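Local coordinates for protein beta-porphyranase A (Bacteroides plebeius, PDB 4AW7) that cleaves the sulfated red-algal polysaccharide porphyran at beta-1,4 linkages between galactose and 6-sulfated L-galactose, yielding mostly disaccharides, at residues N303-Q308 with Q385-G390; E363-V368 with Y394-N399; L251-A256 with E480-I485; G244-A249 with S542-F547. All blocks are in the same frame, centred on the assembly; numbering follows the deposited sequence.

Contact 1 (N303-Q308 with Q385-G390)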
loop_
_atom_site.group_PDB
_atom_site.type_symbol
_atom_site.label_atom_id
_atom_site.label_comp_id
_atom_site.label_asym_id
_atom_site.label_seq_id
_atom_site.Cartn_x
_atom_site.Cartn_y
_atom_site.Cartn_z
ATOM N N ASN A 303 -3.129 1.543 6.916
ATOM C CA ASN A 303 -2.966 2.666 5.963
ATOM C C ASN A 303 -3.699 2.301 4.685
ATOM O O ASN A 303 -4.524 3.050 4.150
ATOM C CB ASN A 303 -1.418 2.864 5.751
ATOM C CG ASN A 303 -1.018 3.824 4.628
ATOM O OD1 ASN A 303 -1.827 4.223 3.774
ATOM N ND2 ASN A 303 0.293 4.220 4.610
ATOM N N LEU A 304 -3.372 1.130 4.147
ATOM C CA LEU A 304 -3.881 0.757 2.835
ATOM C C LEU A 304 -5.369 0.454 2.856
ATOM O O LEU A 304 -6.059 0.719 1.871
ATOM C CB LEU A 304 -3.066 -0.407 2.264
ATOM C CG LEU A 304 -1.568 -0.171 2.136
ATOM C CD1 LEU A 304 -0.868 -1.367 1.534
ATOM C CD2 LEU A 304 -1.253 1.128 1.390
ATOM N N MET A 305 -5.918 -0.062 3.964
ATOM C CA MET A 305 -7.364 -0.226 4.093
ATOM C C MET A 305 -8.107 1.089 3.934
ATOM O O MET A 305 -9.167 1.153 3.300
ATOM C CB MET A 305 -7.713 -0.887 5.426
ATOM C CG MET A 305 -7.440 -2.396 5.399
ATOM S SD MET A 305 -7.754 -3.102 7.024
ATOM C CE MET A 305 -7.826 -4.824 6.614
ATOM N N GLU A 306 -7.531 2.160 4.483
ATOM C CA GLU A 306 -8.108 3.500 4.393
ATOM C C GLU A 306 -7.963 4.115 3.005
ATOM O O GLU A 306 -8.487 5.222 2.792
ATOM C CB GLU A 306 -7.462 4.408 5.420
ATOM C CG GLU A 306 -7.948 4.151 6.833
ATOM C CD GLU A 306 -9.416 4.519 7.015
ATOM O OE1 GLU A 306 -9.762 5.691 6.791
ATOM O OE2 GLU A 306 -10.236 3.663 7.380
ATOM N N ARG A 307 -7.364 3.420 2.060
ATOM C CA ARG A 307 -7.227 3.872 0.688
ATOM C C ARG A 307 -7.987 2.973 -0.308
ATOM O O ARG A 307 -7.744 3.030 -1.516
ATOM C CB ARG A 307 -5.761 3.969 0.276
ATOM C CG ARG A 307 -4.945 4.893 1.157
ATOM C CD ARG A 307 -3.575 5.078 0.595
ATOM N NE ARG A 307 -2.726 5.846 1.503
ATOM C CZ ARG A 307 -2.386 7.130 1.390
ATOM N NH1 ARG A 307 -2.744 7.852 0.340
ATOM N NH2 ARG A 307 -1.636 7.672 2.337
ATOM N N GLN A 308 -8.884 2.114 0.187
ATOM C CA GLN A 308 -9.450 1.080 -0.689
ATOM C C GLN A 308 -10.074 1.643 -1.968
ATOM O O GLN A 308 -9.998 1.027 -3.033
ATOM C CB GLN A 308 -10.476 0.232 0.061
ATOM C CG GLN A 308 -10.842 -1.033 -0.691
ATOM C CD GLN A 308 -11.958 -1.781 -0.022
ATOM O OE1 GLN A 308 -11.795 -2.322 1.079
ATOM N NE2 GLN A 308 -13.115 -1.846 -0.692
ATOM N N GLN A 385 -9.796 -0.284 12.769
ATOM C CA GLN A 385 -10.709 -0.662 11.706
ATOM C C GLN A 385 -11.885 -1.395 12.304
ATOM O O GLN A 385 -11.746 -2.044 13.345
ATOM C CB GLN A 385 -10.022 -1.568 10.675
ATOM C CG GLN A 385 -8.951 -0.892 9.876
ATOM C CD GLN A 385 -9.486 0.081 8.842
ATOM O OE1 GLN A 385 -10.428 -0.243 8.132
ATOM N NE2 GLN A 385 -8.875 1.247 8.719
ATOM N N ALA A 386 -13.040 -1.320 11.668
ATOM C CA ALA A 386 -14.184 -2.147 12.069
ATOM C C ALA A 386 -15.045 -2.455 10.869
ATOM O O ALA A 386 -15.256 -1.609 9.999
ATOM C CB ALA A 386 -15.023 -1.431 13.137
ATOM N N PHE A 387 -15.574 -3.668 10.850
ATOM C CA PHE A 387 -16.413 -4.191 9.758
ATOM C C PHE A 387 -17.529 -5.022 10.333
ATOM O O PHE A 387 -17.350 -5.741 11.321
ATOM C CB PHE A 387 -15.605 -5.073 8.775
ATOM C CG PHE A 387 -14.304 -4.473 8.352
ATOM C CD1 PHE A 387 -14.257 -3.574 7.303
ATOM C CD2 PHE A 387 -13.120 -4.776 9.016
ATOM C CE1 PHE A 387 -13.047 -2.990 6.899
ATOM C CE2 PHE A 387 -11.925 -4.201 8.638
ATOM C CZ PHE A 387 -11.882 -3.315 7.582
ATOM N N LYS A 388 -18.692 -4.942 9.681
ATOM C CA LYS A 388 -19.869 -5.709 10.091
ATOM C C LYS A 388 -20.362 -6.521 8.904
ATOM O O LYS A 388 -20.703 -5.972 7.857
ATOM C CB LYS A 388 -20.957 -4.776 10.586
ATOM C CG LYS A 388 -22.201 -5.473 11.128
ATOM C CD LYS A 388 -23.368 -4.454 11.509
ATOM C CE LYS A 388 -24.589 -5.171 12.131
ATOM N NZ LYS A 388 -25.288 -6.102 11.185
ATOM N N ASP A 389 -20.356 -7.834 9.065
ATOM C CA ASP A 389 -20.807 -8.779 8.050
ATOM C C ASP A 389 -21.986 -9.532 8.611
ATOM O O ASP A 389 -21.817 -10.467 9.384
ATOM C CB ASP A 389 -19.699 -9.744 7.714
ATOM C CG ASP A 389 -20.057 -10.718 6.624
ATOM O OD1 ASP A 389 -20.896 -10.376 5.794
ATOM O OD2 ASP A 389 -19.458 -11.817 6.607
ATOM N N GLY A 390 -23.177 -9.095 8.244
ATOM C CA GLY A 390 -24.400 -9.658 8.802
ATOM C C GLY A 390 -24.339 -9.578 10.318
ATOM O O GLY A 390 -24.182 -8.492 10.880
HETATM O O HOH W 1 -10.902 1.359 6.002
#
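Gln-385 reaches from its strand to Met-305 and Glu-306, at the end of a helix. CG lies beside the backbone N (chi1 -67°), and the turn about CB-CG brings the amide round toward Glu-306. CG lies 3.8 Å from Met-305 SD. Next along the chain, CD packs against Met-305 CB at 4.0 Å. The amide then divides its work. NE2 donates to Glu-306 OE2 at 3.1 Å, on the anti side of the carboxylate, and the bond is moderately bent, with an N-H...O angle of 153°. OE1 sits 3.9 Å from Met-305 CB and bonds to a water at 2.7 Å. The same water bonds to Glu-306 OE2, so the two polar ends are joined both directly and through solvent.

Helix 293-305 belongs to the (beta/alpha) barrel that carries the active site, and strand 382-389 to the neighbouring beta-sandwich. The contact is therefore an interdomain one. Glu-306 has a stronger partner as well: its OE1 forms a salt bridge with Arg-30.

Phe-387, two residues along on the same side of the strand, adds an apolar wall. Met-305 SD comes to the edge of its ring, 4.2 Å from CZ. This is a Met-aromatic contact made near the ring plane, with the sulfur 81° off the ring normal.

Contact 2 (E363-V368 with Y394-N399)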
loop_
_atom_site.group_PDB
_atom_site.type_symbol
_atom_site.label_atom_id
_atom_site.label_comp_id
_atom_site.label_asym_id
_atom_site.label_seq_id
_atom_site.Cartn_x
_atom_site.Cartn_y
_atom_site.Cartn_z
ATOM N N GLU A 363 -4.007 -15.945 9.578
ATOM C CA GLU A 363 -4.917 -16.437 10.627
ATOM C C GLU A 363 -5.605 -15.259 11.332
ATOM O O GLU A 363 -6.819 -15.266 11.536
ATOM C CB GLU A 363 -4.165 -17.288 11.640
ATOM C CG GLU A 363 -5.124 -18.025 12.587
ATOM C CD GLU A 363 -5.878 -19.150 11.841
ATOM O OE1 GLU A 363 -5.207 -19.975 11.286
ATOM O OE2 GLU A 363 -7.143 -19.207 11.772
ATOM N N LEU A 364 -4.830 -14.223 11.647
ATOM C CA LEU A 364 -5.347 -13.090 12.379
ATOM C C LEU A 364 -6.535 -12.454 11.639
ATOM O O LEU A 364 -7.502 -12.002 12.270
ATOM C CB LEU A 364 -4.226 -12.039 12.544
ATOM C CG LEU A 364 -4.551 -10.697 13.166
ATOM C CD1 LEU A 364 -4.957 -10.910 14.639
ATOM C CD2 LEU A 364 -3.387 -9.733 13.056
ATOM N N TRP A 365 -6.418 -12.370 10.320
ATOM C CA TRP A 365 -7.404 -11.722 9.482
ATOM C C TRP A 365 -8.407 -12.663 8.846
ATOM O O TRP A 365 -9.252 -12.257 8.063
ATOM C CB TRP A 365 -6.686 -10.881 8.417
ATOM C CG TRP A 365 -5.955 -9.709 9.020
ATOM C CD1 TRP A 365 -4.637 -9.614 9.288
ATOM C CD2 TRP A 365 -6.553 -8.489 9.472
ATOM N NE1 TRP A 365 -4.367 -8.412 9.880
ATOM C CE2 TRP A 365 -5.532 -7.696 9.996
ATOM C CE3 TRP A 365 -7.847 -7.985 9.439
ATOM C CZ2 TRP A 365 -5.765 -6.412 10.488
ATOM C CZ3 TRP A 365 -8.077 -6.704 9.953
ATOM C CH2 TRP A 365 -7.020 -5.939 10.441
ATOM N N LYS A 366 -8.361 -13.945 9.195
ATOM C CA LYS A 366 -9.252 -14.896 8.543
ATOM C C LYS A 366 -10.712 -14.557 8.856
ATOM O O LYS A 366 -11.065 -14.167 9.970
ATOM C CB LYS A 366 -8.914 -16.337 8.962
ATOM C CG LYS A 366 -9.659 -17.412 8.117
ATOM C CD LYS A 366 -9.183 -18.807 8.543
ATOM C CE LYS A 366 -10.104 -19.963 8.126
ATOM N NZ LYS A 366 -9.481 -21.249 8.412
ATOM N N ASN A 367 -11.551 -14.670 7.847
ATOM C CA ASN A 367 -12.986 -14.361 7.930
ATOM C C ASN A 367 -13.356 -12.910 8.064
ATOM O O ASN A 367 -14.526 -12.577 7.978
ATOM C CB ASN A 367 -13.699 -15.236 8.988
ATOM C CG ASN A 367 -13.679 -16.725 8.595
ATOM O OD1 ASN A 367 -14.190 -17.085 7.547
ATOM N ND2 ASN A 367 -13.074 -17.533 9.411
ATOM N N VAL A 368 -12.375 -12.023 8.221
ATOM C CA VAL A 368 -12.679 -10.608 8.383
ATOM C C VAL A 368 -13.166 -10.053 7.044
ATOM O O VAL A 368 -12.474 -10.112 6.039
ATOM C CB VAL A 368 -11.478 -9.795 8.901
ATOM C CG1 VAL A 368 -11.802 -8.292 8.944
ATOM C CG2 VAL A 368 -11.014 -10.309 10.271
ATOM N N TYR A 394 -16.229 -7.260 13.433
ATOM C CA TYR A 394 -14.772 -7.365 13.520
ATOM C C TYR A 394 -14.217 -6.011 13.882
ATOM O O TYR A 394 -14.546 -5.029 13.215
ATOM C CB TYR A 394 -14.149 -7.840 12.195
ATOM C CG TYR A 394 -14.757 -9.115 11.692
ATOM C CD1 TYR A 394 -14.270 -10.339 12.130
ATOM C CD2 TYR A 394 -15.801 -9.115 10.779
ATOM C CE1 TYR A 394 -14.817 -11.513 11.701
ATOM C CE2 TYR A 394 -16.357 -10.331 10.326
ATOM C CZ TYR A 394 -15.872 -11.519 10.836
ATOM O OH TYR A 394 -16.458 -12.712 10.395
ATOM N N ILE A 395 -13.383 -5.941 14.916
ATOM C CA ILE A 395 -12.751 -4.663 15.353
ATOM C C ILE A 395 -11.264 -4.931 15.454
ATOM O O ILE A 395 -10.862 -5.879 16.114
ATOM C CB ILE A 395 -13.282 -4.177 16.707
ATOM C CG1 ILE A 395 -14.794 -3.887 16.632
ATOM C CG2 ILE A 395 -12.518 -2.950 17.153
ATOM C CD1 ILE A 395 -15.455 -3.750 18.033
ATOM N N ALA A 396 -10.446 -4.136 14.745
ATOM C CA ALA A 396 -9.008 -4.344 14.699
ATOM C C ALA A 396 -8.263 -3.124 15.187
ATOM O O ALA A 396 -8.665 -2.006 14.884
ATOM C CB ALA A 396 -8.533 -4.722 13.274
ATOM N N LEU A 397 -7.169 -3.375 15.906
ATOM C CA LEU A 397 -6.293 -2.317 16.451
ATOM C C LEU A 397 -4.846 -2.680 16.208
ATOM O O LEU A 397 -4.442 -3.826 16.385
ATOM C CB LEU A 397 -6.520 -2.123 17.967
ATOM C CG LEU A 397 -7.947 -1.817 18.389
ATOM C CD1 LEU A 397 -8.697 -3.091 18.725
ATOM C CD2 LEU A 397 -7.962 -0.736 19.494
ATOM N N ASP A 398 -4.054 -1.670 15.909
ATOM C CA ASP A 398 -2.606 -1.817 15.707
ATOM C C ASP A 398 -1.874 -0.694 16.425
ATOM O O ASP A 398 -2.340 0.435 16.387
ATOM C CB ASP A 398 -2.286 -1.745 14.202
ATOM C CG ASP A 398 -0.832 -1.971 13.897
ATOM O OD1 ASP A 398 -0.323 -3.046 14.215
ATOM O OD2 ASP A 398 -0.217 -1.053 13.305
ATOM N N ASN A 399 -0.774 -0.985 17.064
ATOM C CA ASN A 399 0.001 0.040 17.783
ATOM C C ASN A 399 1.292 0.370 17.025
ATOM O O ASN A 399 2.212 -0.454 16.991
ATOM C CB ASN A 399 0.305 -0.444 19.208
ATOM C CG ASN A 399 1.044 0.593 20.047
ATOM O OD1 ASN A 399 1.301 1.688 19.594
ATOM N ND2 ASN A 399 1.331 0.239 21.291
#
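Val-368 lies over the ring of Tyr-394, and this is the close part of the contact. Its CA stands 3.9 Å above the ring centroid and almost exactly on the normal, a CH-pi contact made by the backbone carbon. The side chain adds to it: CG2 comes within 3.7 Å of Tyr-394 CD1, while CG1, anti to the backbone N (chi1 175°), rests near Tyr-394 CB. CG1 also meets the edge of the Trp-365 ring, so one methyl lies between two aromatic residues. Further along the strand, Trp-365 CH2 presses on Ala-396 CB at 3.4 Å. A methyl group is all that the strand offers there.

The loose part is the side chain of Asn-367, which is partly exposed and leads away from the strand. Its CB comes no closer than 4.0 Å to Tyr-394 OH, although Asn-367 O lies 3.1 Å from Tyr-394 OH. The type II turn from Trp-365 to Val-368 sets this up, with Asn-367 at positive phi and Val-368 N bonded to Trp-365 O. An alanine in place of Tyr-394 would probably open a gap beneath Val-368 and leave its CA without the aromatic face it rests on.

The turn comes at the C-terminal side of helix 359-365 and lies on the beta-sandwich sheet. Behind it, Trp-365 packs on Leu-301 and Met-305 of helix 293-305, and its NE1 bonds to Asn-298 there. Strand 454-462 runs antiparallel beside strand 392-399, where Val-459 touches Tyr-394 and Val-457 touches Ala-396.

Contact 3 (L251-A256 with E480-I485)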
loop_
_atom_site.group_PDB
_atom_site.type_symbol
_atom_site.label_atom_id
_atom_site.label_comp_id
_atom_site.label_asym_id
_atom_site.label_seq_id
_atom_site.Cartn_x
_atom_site.Cartn_y
_atom_site.Cartn_z
ATOM N N LEU A 251 2.464 8.124 -0.359
ATOM C CA LEU A 251 1.300 7.860 -1.188
ATOM C C LEU A 251 0.445 9.094 -1.413
ATOM O O LEU A 251 -0.057 9.309 -2.518
ATOM C CB LEU A 251 0.476 6.693 -0.603
ATOM C CG LEU A 251 1.220 5.363 -0.459
ATOM C CD1 LEU A 251 0.265 4.343 0.127
ATOM C CD2 LEU A 251 1.838 4.877 -1.758
ATOM N N ASP A 252 0.332 9.949 -0.400
ATOM C CA ASP A 252 -0.365 11.210 -0.595
ATOM C C ASP A 252 0.273 12.056 -1.692
ATOM O O ASP A 252 -0.445 12.736 -2.420
ATOM C CB ASP A 252 -0.410 12.035 0.696
ATOM C CG ASP A 252 -1.504 11.636 1.658
ATOM O OD1 ASP A 252 -2.097 10.540 1.519
ATOM O OD2 ASP A 252 -1.818 12.452 2.578
ATOM N N MET A 253 1.598 12.023 -1.835
ATOM C CA MET A 253 2.211 12.863 -2.869
ATOM C C MET A 253 1.838 12.423 -4.267
ATOM O O MET A 253 1.613 13.234 -5.161
ATOM C CB MET A 253 3.709 12.944 -2.726
ATOM C CG MET A 253 4.318 14.128 -3.458
ATOM S SD MET A 253 6.039 14.415 -2.933
ATOM C CE MET A 253 6.334 16.007 -3.743
ATOM N N VAL A 254 1.824 11.099 -4.455
ATOM C CA VAL A 254 1.400 10.523 -5.757
ATOM C C VAL A 254 -0.029 10.973 -6.083
ATOM O O VAL A 254 -0.309 11.415 -7.188
ATOM C CB VAL A 254 1.581 9.004 -5.792
ATOM C CG1 VAL A 254 1.020 8.398 -7.062
ATOM C CG2 VAL A 254 3.035 8.629 -5.590
ATOM N N GLU A 255 -0.930 10.832 -5.112
ATOM C CA GLU A 255 -2.323 11.245 -5.326
ATOM C C GLU A 255 -2.424 12.739 -5.616
ATOM O O GLU A 255 -3.156 13.168 -6.521
ATOM C CB GLU A 255 -3.164 10.906 -4.086
ATOM C CG GLU A 255 -3.343 9.433 -3.829
ATOM C CD GLU A 255 -4.165 9.116 -2.568
ATOM O OE1 GLU A 255 -4.738 10.051 -1.962
ATOM O OE2 GLU A 255 -4.326 7.919 -2.168
ATOM N N ALA A 256 -1.728 13.541 -4.808
ATOM C CA ALA A 256 -1.813 14.993 -4.923
ATOM C C ALA A 256 -1.325 15.466 -6.283
ATOM O O ALA A 256 -1.974 16.336 -6.900
ATOM C CB ALA A 256 -1.007 15.631 -3.797
ATOM N N GLU A 480 -2.476 23.332 -5.404
ATOM C CA GLU A 480 -1.121 23.666 -4.955
ATOM C C GLU A 480 -0.477 22.490 -4.263
ATOM O O GLU A 480 -1.085 21.901 -3.385
ATOM C CB GLU A 480 -1.172 24.851 -3.986
ATOM C CG GLU A 480 -1.653 26.133 -4.610
ATOM C CD GLU A 480 -0.621 26.701 -5.533
ATOM O OE1 GLU A 480 0.522 26.905 -5.092
ATOM O OE2 GLU A 480 -0.968 26.894 -6.687
ATOM N N TYR A 481 0.752 22.159 -4.658
ATOM C CA TYR A 481 1.547 21.135 -3.986
ATOM C C TYR A 481 3.011 21.539 -4.035
ATOM O O TYR A 481 3.375 22.516 -4.718
ATOM C CB TYR A 481 1.302 19.692 -4.532
ATOM C CG TYR A 481 2.291 19.248 -5.573
ATOM C CD1 TYR A 481 2.555 20.023 -6.688
ATOM C CD2 TYR A 481 2.940 18.030 -5.460
ATOM C CE1 TYR A 481 3.527 19.633 -7.623
ATOM C CE2 TYR A 481 3.896 17.621 -6.381
ATOM C CZ TYR A 481 4.204 18.437 -7.468
ATOM O OH TYR A 481 5.179 18.018 -8.351
ATOM N N LEU A 482 3.865 20.801 -3.329
ATOM C CA LEU A 482 5.325 20.973 -3.389
ATOM C C LEU A 482 5.735 22.434 -3.299
ATOM O O LEU A 482 6.305 23.013 -4.234
ATOM C CB LEU A 482 5.900 20.252 -4.618
ATOM C CG LEU A 482 7.430 20.144 -4.668
ATOM C CD1 LEU A 482 7.998 19.498 -3.410
ATOM C CD2 LEU A 482 7.816 19.332 -5.884
ATOM N N LYS A 483 5.486 23.025 -2.142
ATOM C CA LYS A 483 5.744 24.453 -1.934
ATOM C C LYS A 483 6.918 24.629 -0.980
ATOM O O LYS A 483 6.902 24.109 0.117
ATOM C CB LYS A 483 4.502 25.135 -1.352
ATOM C CG LYS A 483 3.237 25.035 -2.183
ATOM C CD LYS A 483 3.353 25.524 -3.580
ATOM C CE LYS A 483 3.546 27.027 -3.625
ATOM N NZ LYS A 483 3.284 27.596 -5.001
ATOM N N PRO A 484 7.946 25.395 -1.382
ATOM C CA PRO A 484 9.059 25.623 -0.475
ATOM C C PRO A 484 8.656 26.520 0.673
ATOM O O PRO A 484 7.860 27.440 0.489
ATOM C CB PRO A 484 10.072 26.356 -1.344
ATOM C CG PRO A 484 9.324 26.951 -2.415
ATOM C CD PRO A 484 8.173 26.030 -2.690
ATOM N N ILE A 485 9.157 26.215 1.847
ATOM C CA ILE A 485 8.817 26.915 3.074
ATOM C C ILE A 485 9.857 27.991 3.409
ATOM O O ILE A 485 11.046 27.703 3.501
ATOM C CB ILE A 485 8.737 25.954 4.252
ATOM C CG1 ILE A 485 7.661 24.862 3.976
ATOM C CG2 ILE A 485 8.470 26.687 5.593
ATOM C CD1 ILE A 485 7.768 23.641 4.905
#
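The Tyr-481 ring is touched obliquely by Met-253, whose CE lies 3.9 Å from ring atom CE2. One face of the ring is covered by the next residue in the chain: Leu-482 CB sits 3.6 Å above the plane, over the centre. The ring also meets that of Tyr-257, the planes turned about 30° to each other. At its far end, Tyr-481 OH is hydrogen-bonded to Trp-208 NE1.

Met-253 crosses the tyrosine at about a right angle. Its chain leaves the helix with CG anti to the backbone N (chi1 -161°) and stays extended, which carries the methyl to both partners. The same CE is also 3.9 Å from Leu-482 CD1. Leu-482 has positive phi, and with Lys-483 it forms a G1 beta bulge opposite Val-578. Lys-483 turns elsewhere and makes a salt bridge to Glu-480, its NZ 2.8 Å from OE1.

Helix 245-262 of the barrel here meets the end of strand 469-484, an inner strand of the five-stranded sheet. Between segments 251-256 and 480-485 the close contacts are those of the Met-253 methyl, and they are apolar. Nearby polar hold comes from the Asp-252 to Arg-508 salt bridge, and Trp-208 anchors the tyrosine tip.

Contact 4 (G244-A249 with S542-F547)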
loop_
_atom_site.group_PDB
_atom_site.type_symbol
_atom_site.label_atom_id
_atom_site.label_comp_id
_atom_site.label_asym_id
_atom_site.label_seq_id
_atom_site.Cartn_x
_atom_site.Cartn_y
_atom_site.Cartn_z
ATOM N N GLY A 244 3.433 4.060 9.066
ATOM C CA GLY A 244 3.023 5.309 9.679
ATOM C C GLY A 244 3.242 6.464 8.727
ATOM O O GLY A 244 3.011 6.377 7.531
ATOM N N SER A 245 3.672 7.601 9.295
ATOM C CA SER A 245 3.533 8.885 8.603
ATOM C C SER A 245 4.328 8.985 7.318
ATOM O O SER A 245 3.920 9.685 6.404
ATOM C CB SER A 245 3.872 10.054 9.525
ATOM O OG SER A 245 5.266 10.279 9.632
ATOM N N ASN A 246 5.484 8.313 7.211
ATOM C CA ASN A 246 6.254 8.429 5.968
ATOM C C ASN A 246 5.510 7.801 4.788
ATOM O O ASN A 246 5.352 8.443 3.765
ATOM C CB ASN A 246 7.644 7.795 6.124
ATOM C CG ASN A 246 8.392 7.718 4.843
ATOM O OD1 ASN A 246 8.398 6.668 4.192
ATOM N ND2 ASN A 246 8.989 8.840 4.422
ATOM N N SER A 247 5.039 6.553 4.947
ATOM C CA SER A 247 4.303 5.930 3.854
ATOM C C SER A 247 3.062 6.735 3.521
ATOM O O SER A 247 2.645 6.778 2.363
ATOM C CB SER A 247 3.946 4.469 4.185
ATOM O OG SER A 247 3.116 4.324 5.312
ATOM N N GLU A 248 2.410 7.308 4.541
ATOM C CA GLU A 248 1.252 8.140 4.281
ATOM C C GLU A 248 1.579 9.327 3.371
ATOM O O GLU A 248 0.848 9.648 2.457
ATOM C CB GLU A 248 0.603 8.605 5.596
ATOM C CG GLU A 248 0.083 7.476 6.516
ATOM C CD GLU A 248 -1.245 6.835 6.161
ATOM O OE1 GLU A 248 -1.884 7.223 5.163
ATOM O OE2 GLU A 248 -1.622 5.925 6.950
ATOM N N ALA A 249 2.707 9.994 3.649
ATOM C CA ALA A 249 3.188 11.105 2.812
ATOM C C ALA A 249 3.602 10.637 1.429
ATOM O O ALA A 249 3.384 11.339 0.447
ATOM C CB ALA A 249 4.351 11.852 3.462
ATOM N N SER A 542 13.708 10.270 14.038
ATOM C CA SER A 542 14.888 10.943 14.597
ATOM C C SER A 542 16.185 10.427 13.999
ATOM O O SER A 542 17.190 11.131 14.081
ATOM C CB SER A 542 14.935 10.805 16.120
ATOM O OG SER A 542 13.785 11.347 16.712
ATOM N N ASN A 543 16.171 9.225 13.440
ATOM C CA ASN A 543 17.350 8.601 12.817
ATOM C C ASN A 543 17.420 8.859 11.316
ATOM O O ASN A 543 18.176 8.184 10.575
ATOM C CB ASN A 543 17.385 7.102 13.110
ATOM C CG ASN A 543 16.287 6.316 12.369
ATOM O OD1 ASN A 543 15.245 6.849 11.971
ATOM N ND2 ASN A 543 16.554 5.035 12.150
ATOM N N ARG A 544 16.578 9.781 10.853
ATOM C CA ARG A 544 16.616 10.211 9.470
ATOM C C ARG A 544 17.170 11.641 9.512
ATOM O O ARG A 544 16.958 12.380 10.454
ATOM C CB ARG A 544 15.193 10.092 8.842
ATOM C CG ARG A 544 14.742 8.624 8.528
ATOM C CD ARG A 544 13.246 8.443 8.168
ATOM N NE ARG A 544 12.863 9.463 7.210
ATOM C CZ ARG A 544 12.868 9.352 5.882
ATOM N NH1 ARG A 544 13.179 8.225 5.270
ATOM N NH2 ARG A 544 12.575 10.406 5.171
ATOM N N ASN A 545 17.844 12.046 8.492
ATOM C CA ASN A 545 18.264 13.403 8.347
ATOM C C ASN A 545 17.122 14.308 7.883
ATOM O O ASN A 545 17.034 15.494 8.285
ATOM C CB ASN A 545 19.409 13.398 7.312
ATOM C CG ASN A 545 19.870 14.788 6.920
ATOM O OD1 ASN A 545 20.252 15.577 7.765
ATOM N ND2 ASN A 545 19.854 15.077 5.618
ATOM N N ILE A 546 16.215 13.758 7.052
ATOM C CA ILE A 546 15.060 14.493 6.568
ATOM C C ILE A 546 13.828 13.819 7.099
ATOM O O ILE A 546 13.630 12.617 6.896
ATOM C CB ILE A 546 14.978 14.548 5.019
ATOM C CG1 ILE A 546 16.315 15.020 4.411
ATOM C CG2 ILE A 546 13.773 15.395 4.609
ATOM C CD1 ILE A 546 16.488 14.618 2.942
ATOM N N PHE A 547 12.984 14.594 7.763
ATOM C CA PHE A 547 11.651 14.136 8.114
ATOM C C PHE A 547 10.786 14.254 6.880
ATOM O O PHE A 547 10.698 15.301 6.271
ATOM C CB PHE A 547 11.017 15.001 9.194
ATOM C CG PHE A 547 9.590 14.605 9.552
ATOM C CD1 PHE A 547 9.364 13.607 10.438
ATOM C CD2 PHE A 547 8.509 15.199 8.919
ATOM C CE1 PHE A 547 8.065 13.214 10.760
ATOM C CE2 PHE A 547 7.195 14.818 9.254
ATOM C CZ PHE A 547 7.005 13.834 10.160
#
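Helix 245-262 starts right after Gly-244, its N-cap residue, and its first turn brings Ser-245 and Asn-246 up to Arg-544 and Phe-547, with the CA atoms of Asn-246 and Phe-547 8.1 Å apart. Asn-246 sets its amide over one face of the Arg-544 guanidinium. ND2 stands 3.9 Å above that plane, offset toward the rim, and 4.0 Å from NH2. The two flat groups are inclined by 44°. Both ends of the amide are held elsewhere: OD1 bonds to Arg-242 NH1 and ND2 to Phe-548 O.

Arg-544, in the loop before strand 546-555, folds toward the start of that strand. A bend at chi3 (46°) turns the guanidinium toward the backbone, where NH2 donates to Ile-546 O at 3.0 Å. NE adds a weak bond to the same oxygen. The charge is met by a salt bridge from NH2 to Glu-201. A leucine at Arg-544 would probably leave the Glu-201 carboxylate without this charged mate and take away the flat group beneath the Asn-246 amide.

The contact joins the start of a barrel helix to an outermost strand, 546-555, of the five-stranded C-terminal sheet. Beside the arginine, Ser-245 OG approaches Phe-547 CZ at 4.0 Å. The Phe-547 ring meets Trp-536 edge-to-face and Lys-519 in a cation-pi contact. Trp-536 belongs to the calcium site, and the ion lies about 8 Å from the Ser-245 side chain.

In the fold
The first segments come in the order contact 4, 3, 1, 2, and the second in the order 1, 2, 3, 4. Contacts 1 and 2 therefore cross, and both nest inside contact 3, itself inside contact 4. Contacts 1 and 2, with centres 10 Å apart, share the sandwich hairpin of strands 382-389 and 392-399. Contacts 3 and 4, with centres 15 Å apart, share helix 245-262 and the five-stranded sheet. Arg-307 joins the two groups through salt bridges to Glu-248, Asp-252 and Glu-255. Contacts 2 and 3 are farthest apart, about 32 Å between centres. Contacts 1, 3 and 4 join helices round the parallel barrel to two beta-sheets, consistent with a fixed domain arrangement; contact 2 extends the sandwich side.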